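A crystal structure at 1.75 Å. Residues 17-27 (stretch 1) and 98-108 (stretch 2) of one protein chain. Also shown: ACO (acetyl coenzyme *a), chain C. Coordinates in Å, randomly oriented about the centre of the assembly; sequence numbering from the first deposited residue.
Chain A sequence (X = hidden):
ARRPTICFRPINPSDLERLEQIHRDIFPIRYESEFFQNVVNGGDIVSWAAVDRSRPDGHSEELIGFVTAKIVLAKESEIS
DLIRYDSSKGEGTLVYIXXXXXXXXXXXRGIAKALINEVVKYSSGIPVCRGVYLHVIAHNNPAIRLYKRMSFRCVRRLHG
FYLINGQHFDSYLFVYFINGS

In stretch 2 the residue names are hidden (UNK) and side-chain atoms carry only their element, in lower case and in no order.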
# COMPACT_ATOMS: atom_id res chain seq x y z
N GLU A 17 7.38 0.88 16.90
CA GLU A 17 6.51 1.72 17.74
C GLU A 17 5.85 2.82 16.92
O GLU A 17 4.63 3.00 16.97
CB GLU A 17 7.31 2.33 18.89
CG GLU A 17 6.45 2.95 19.98
CD GLU A 17 7.26 3.77 20.97
OE1 GLU A 17 8.46 3.47 21.15
OE2 GLU A 17 6.69 4.72 21.55
N ARG A 18 6.65 3.56 16.15
CA ARG A 18 6.08 4.65 15.35
C ARG A 18 5.09 4.12 14.32
O ARG A 18 4.02 4.70 14.12
CB ARG A 18 7.21 5.43 14.67
CG ARG A 18 6.74 6.41 13.59
CD ARG A 18 6.00 7.60 14.20
NE ARG A 18 5.93 8.69 13.22
CZ ARG A 18 5.21 9.79 13.39
NH1 ARG A 18 4.50 9.96 14.49
NH2 ARG A 18 5.21 10.73 12.45
N LEU A 19 5.42 3.00 13.66
CA LEU A 19 4.54 2.43 12.65
C LEU A 19 3.19 2.07 13.25
O LEU A 19 2.14 2.37 12.66
CB LEU A 19 5.19 1.19 12.02
CG LEU A 19 4.50 0.63 10.77
CD1 LEU A 19 4.53 1.57 9.57
CD2 LEU A 19 5.06 -0.76 10.44
N GLU A 20 3.19 1.40 14.40
CA GLU A 20 1.92 1.02 15.01
C GLU A 20 1.13 2.26 15.38
O GLU A 20 -0.07 2.35 15.12
CB GLU A 20 2.13 0.18 16.26
CG GLU A 20 2.56 -1.26 16.04
CD GLU A 20 2.71 -2.00 17.36
OE1 GLU A 20 3.46 -1.51 18.23
OE2 GLU A 20 2.06 -3.05 17.53
N GLN A 21 1.82 3.25 15.94
CA GLN A 21 1.16 4.45 16.43
C GLN A 21 0.51 5.24 15.30
O GLN A 21 -0.65 5.65 15.40
CB GLN A 21 2.19 5.28 17.19
CG GLN A 21 1.79 6.70 17.53
CD GLN A 21 2.94 7.66 17.26
OE1 GLN A 21 3.01 8.26 16.18
NE2 GLN A 21 3.85 7.79 18.22
N ILE A 22 1.24 5.44 14.20
CA ILE A 22 0.70 6.20 13.07
C ILE A 22 -0.47 5.46 12.42
O ILE A 22 -1.44 6.09 11.99
CB ILE A 22 1.81 6.54 12.06
CG1 ILE A 22 1.33 7.64 11.10
CG2 ILE A 22 2.23 5.28 11.26
CD1 ILE A 22 2.45 8.28 10.30
N HIS A 23 -0.39 4.13 12.30
CA HIS A 23 -1.55 3.40 11.79
C HIS A 23 -2.78 3.64 12.66
O HIS A 23 -3.87 3.91 12.15
CB HIS A 23 -1.25 1.90 11.69
CG HIS A 23 -0.55 1.52 10.42
ND1 HIS A 23 0.78 1.80 10.18
CD2 HIS A 23 -1.00 0.88 9.31
CE1 HIS A 23 1.12 1.34 8.99
NE2 HIS A 23 0.06 0.78 8.44
N ARG A 24 -2.62 3.53 13.98
CA ARG A 24 -3.74 3.78 14.88
C ARG A 24 -4.28 5.18 14.69
O ARG A 24 -5.50 5.41 14.74
CB ARG A 24 -3.29 3.56 16.33
CG ARG A 24 -4.25 4.10 17.37
CD ARG A 24 -5.63 3.46 17.30
NE ARG A 24 -5.60 2.04 17.64
CZ ARG A 24 -6.68 1.33 17.94
NH1 ARG A 24 -7.88 1.90 17.96
NH2 ARG A 24 -6.56 0.04 18.22
N ASP A 25 -3.39 6.15 14.45
CA ASP A 25 -3.83 7.54 14.46
C ASP A 25 -4.47 7.95 13.14
O ASP A 25 -5.39 8.78 13.15
CB ASP A 25 -2.64 8.46 14.74
CG ASP A 25 -2.20 8.45 16.20
OD1 ASP A 25 -2.88 7.88 17.09
OD2 ASP A 25 -1.15 9.08 16.47
N ILE A 26 -4.00 7.44 12.00
CA ILE A 26 -4.48 7.96 10.72
C ILE A 26 -5.03 6.90 9.78
O ILE A 26 -5.67 7.25 8.77
CB ILE A 26 -3.39 8.78 9.99
CG1 ILE A 26 -2.36 7.89 9.30
CG2 ILE A 26 -2.70 9.77 10.97
CD1 ILE A 26 -1.33 8.69 8.51
N PHE A 27 -4.79 5.62 10.05
CA PHE A 27 -5.27 4.63 9.10
C PHE A 27 -6.56 4.00 9.62
O PHE A 27 -6.55 3.36 10.69
CB PHE A 27 -4.22 3.56 8.83
CG PHE A 27 -4.51 2.80 7.57
CD1 PHE A 27 -4.24 3.37 6.35
CD2 PHE A 27 -5.12 1.56 7.62
CE1 PHE A 27 -4.55 2.69 5.16
CE2 PHE A 27 -5.43 0.89 6.46
CZ PHE A 27 -5.14 1.46 5.23
N UNK A 98 -1.56 -2.81 1.16
CA UNK A 98 -2.34 -2.98 2.38
C UNK A 98 -2.66 -1.62 3.00
O UNK A 98 -3.82 -1.28 3.21
c UNK A 98 -1.27 -5.27 2.98
c UNK A 98 -2.47 -6.11 3.34
c UNK A 98 -0.07 -5.78 3.74
c UNK A 98 -1.56 -3.81 3.39
N UNK A 99 -1.62 -0.85 3.31
CA UNK A 99 -1.84 0.44 3.97
C UNK A 99 -0.97 1.51 3.33
O UNK A 99 0.06 1.23 2.71
c UNK A 99 -2.27 -0.80 6.14
c UNK A 99 -1.54 0.37 5.47
o UNK A 99 -0.13 0.24 5.68
N UNK A 100 -1.41 2.76 3.49
CA UNK A 100 -0.70 3.91 2.95
C UNK A 100 -1.13 5.09 3.80
O UNK A 100 -2.31 5.21 4.09
c UNK A 100 -1.49 5.71 -0.42
c UNK A 100 0.80 5.52 0.58
c UNK A 100 -1.07 4.14 1.48
c UNK A 100 -0.70 5.48 0.86
N UNK A 101 -0.18 5.92 4.22
CA UNK A 101 -0.51 7.10 5.01
C UNK A 101 0.63 8.09 5.03
O UNK A 101 1.80 7.71 4.94
N UNK A 102 0.29 9.37 5.18
CA UNK A 102 1.25 10.45 5.34
C UNK A 102 0.77 11.29 6.53
O UNK A 102 -0.43 11.52 6.68
c UNK A 102 2.31 12.46 4.25
c UNK A 102 1.82 10.42 2.84
c UNK A 102 1.37 11.30 4.05
N UNK A 103 1.69 11.71 7.41
CA UNK A 103 1.23 12.49 8.55
C UNK A 103 0.64 13.82 8.05
O UNK A 103 1.11 14.42 7.08
c UNK A 103 3.33 13.75 9.14
c UNK A 103 2.98 11.44 10.12
c UNK A 103 2.31 12.76 9.62
N UNK A 104 -0.37 14.28 8.76
CA UNK A 104 -1.21 15.39 8.30
C UNK A 104 -0.38 16.59 7.84
O UNK A 104 -0.61 17.15 6.76
o UNK A 104 -5.74 16.63 9.79
c UNK A 104 -3.54 16.27 8.96
c UNK A 104 -4.63 16.12 10.02
c UNK A 104 -2.20 15.73 9.42
o UNK A 104 -4.40 15.45 11.05
N UNK A 105 0.62 16.98 8.62
CA UNK A 105 1.38 18.18 8.26
C UNK A 105 2.31 17.98 7.07
O UNK A 105 2.92 18.96 6.62
c UNK A 105 2.17 18.68 9.47
o UNK A 105 2.98 17.62 9.99
c UNK A 105 1.22 19.16 10.56
N UNK A 106 2.46 16.76 6.55
CA UNK A 106 3.29 16.52 5.37
C UNK A 106 2.47 16.26 4.12
O UNK A 106 3.04 15.91 3.08
c UNK A 106 7.80 16.37 6.50
c UNK A 106 6.68 16.03 5.77
c UNK A 106 5.48 15.71 6.42
c UNK A 106 6.58 16.09 8.53
o UNK A 106 8.87 16.74 8.60
c UNK A 106 4.25 15.35 5.62
c UNK A 106 5.46 15.75 7.80
c UNK A 106 7.75 16.40 7.88
N UNK A 107 1.15 16.42 4.19
CA UNK A 107 0.30 16.05 3.07
C UNK A 107 0.31 17.11 1.97
O UNK A 107 0.70 18.26 2.17
n UNK A 107 -2.51 13.15 5.85
n UNK A 107 -3.36 11.78 7.48
c UNK A 107 -3.52 12.78 6.62
c UNK A 107 -1.12 15.79 3.56
c UNK A 107 -2.57 14.24 4.89
c UNK A 107 -1.19 14.50 4.34
n UNK A 107 -4.69 13.40 6.53
N UNK A 108 -0.11 16.68 0.78
CA UNK A 108 -0.20 17.56 -0.39
C UNK A 108 1.17 18.01 -0.87
O UNK A 108 1.32 19.12 -1.37
c UNK A 108 -3.57 19.31 -0.22
c UNK A 108 -4.82 18.55 -0.66
c UNK A 108 -1.11 18.77 -0.13
c UNK A 108 -2.52 18.34 0.29
n UNK A 108 -5.75 19.36 -1.50
N1A ACO C . 1.55 21.55 -4.38
C2A ACO C . 0.19 21.50 -4.15
N3A ACO C . -0.66 20.46 -4.11
C4A ACO C . -0.01 19.26 -4.35
C5A ACO C . 1.39 19.15 -4.61
C6A ACO C . 2.14 20.34 -4.62
N6A ACO C . 3.49 20.30 -4.86
N7A ACO C . 1.77 17.81 -4.81
C8A ACO C . 0.61 17.13 -4.67
N9A ACO C . -0.48 17.95 -4.40
C1B ACO C . -1.88 17.55 -4.21
C2B ACO C . -2.35 16.36 -5.17
O2B ACO C . -2.68 16.86 -6.39
C3B ACO C . -3.64 16.03 -4.28
O3B ACO C . -4.48 17.05 -4.52
P3B ACO C . -6.25 16.56 -4.44
O7A ACO C . -6.30 16.41 -2.94
O8A ACO C . -6.99 17.75 -5.04
O9A ACO C . -6.20 15.27 -5.22
C4B ACO C . -3.07 16.07 -2.83
O4B ACO C . -2.03 17.10 -2.83
C5B ACO C . -2.55 14.70 -2.38
O5B ACO C . -1.62 14.18 -3.28
P1A ACO C . -0.32 13.62 -2.44
O1A ACO C . 0.33 14.75 -1.72
O2A ACO C . 0.46 12.73 -3.37
O3A ACO C . -0.81 12.55 -1.22
P2A ACO C . -0.50 13.01 0.27
O4A ACO C . 0.93 12.83 0.63
O5A ACO C . -1.24 14.24 0.71
O6A ACO C . -1.23 11.75 1.22
CBP ACO C . -3.07 10.26 1.63
CCP ACO C . -2.39 11.29 0.62
CDP ACO C . -2.17 9.05 1.71
CEP ACO C . -4.46 9.86 1.12
CAP ACO C . -3.15 11.01 2.98
OAP ACO C . -4.16 12.02 2.95
C9P ACO C . -3.47 10.12 4.18
O9P ACO C . -2.57 9.67 4.87
N8P ACO C . -4.79 9.91 4.52
C7P ACO C . -5.18 9.06 5.69
C6P ACO C . -4.80 7.62 5.45
C5P ACO C . -5.60 7.15 4.29
O5P ACO C . -6.75 7.48 4.05
N4P ACO C . -4.96 6.28 3.43
C3P ACO C . -5.74 5.84 2.28
C2P ACO C . -5.31 4.48 1.87
S1P ACO C . -6.36 3.96 0.43
C ACO C . -7.68 3.21 1.39
O ACO C . -8.76 3.72 1.53
CH3 ACO C . -7.36 1.97 2.06

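Position 98 opens the visible part of the strand with four side-chain carbons, forked at the second. Their end leads away from the helix, and the nearest contact is made by the backbone, whose O lies 3.7 Å from Phe 27 CZ. The residue is Leu 98.

Position 99 has one carbon carrying an oxygen and a carbon. The oxygen meets the edge of the His 23 ring, and the carbons lie over the face of the Phe 27 ring. This is Thr 99. Its CB points toward the helix and sits 3.9 Å from the centroid of the Phe 27 ring, in a CH-pi contact. Thr 99 OG1 is 2.8 Å from His 23 NE2, a hydrogen bond near the plane of the imidazole. The ring is also held at its other nitrogen, since His 23 ND1 donates to Leu 19 O at 2.9 Å.

At position 100 four carbons, again forked at the second, point away from the helix, in keeping with the alternation along the strand, while the backbone O meets the edge of the Phe 27 ring: Leu 100. Leu 100 O lies 3.5 Å from Phe 27 CD1 and accepts a hydrogen bond from ACO N4P at 2.9 Å.

Position 101 has no side-chain atoms, and its CA is 3.9 Å from Ile 26 CD1. It is Gly 101; a CB here would point toward the helix and clash with Ile 26 CD1 at 2.9 Å.

Position 102 bears one carbon carrying two more, directed away, while its backbone O lies 3.5 Å from Ile 26 CD1: Val 102. Val 102 N donates to ACO O9P (2.9 Å).

Position 103 has the same three-carbon fork, and one branch packs against Ile 22. This is Val 103, whose CG1 lies 3.2 Å from Ile 22 CD1 and 3.3 Å from Arg 18 NH2.

Position 104 shows three carbons, the third carrying two oxygens, without contact to the helix: Glu 104. Position 105, one carbon with an oxygen and a carbon, out of reach, is Thr 105. Position 106, one carbon, then a ring of six carbons bearing an oxygen, also out of reach, is Tyr 106.

Position 107 has three carbons, a nitrogen, then a carbon with two nitrogens, and this end group turns its edge to Ile 26: Arg 107. Arg 107 NE and NH2 both donate to Val 102 O, at 2.8 and 3.0 Å, and Arg 107 NH2 lies 3.8 Å from Ile 26 CD1.

Position 108, four carbons in a row ending in nitrogen, out of reach of the helix, is Lys 108; its backbone N donates a hydrogen bond to ACO O5A at 2.7 Å.

The helix crosses the strand at 85°. Contact is carried by Ile 22, His 23 and Ile 26 of the helix and by Phe 27 just after it, with the end of Arg 18 reaching Val 103. One polar bond joins His 23 to Thr 99 amid apolar packing, while Gly 101 leaves room for Ile 26.

Stretch 2 (98-108) LTLGVVETYRK
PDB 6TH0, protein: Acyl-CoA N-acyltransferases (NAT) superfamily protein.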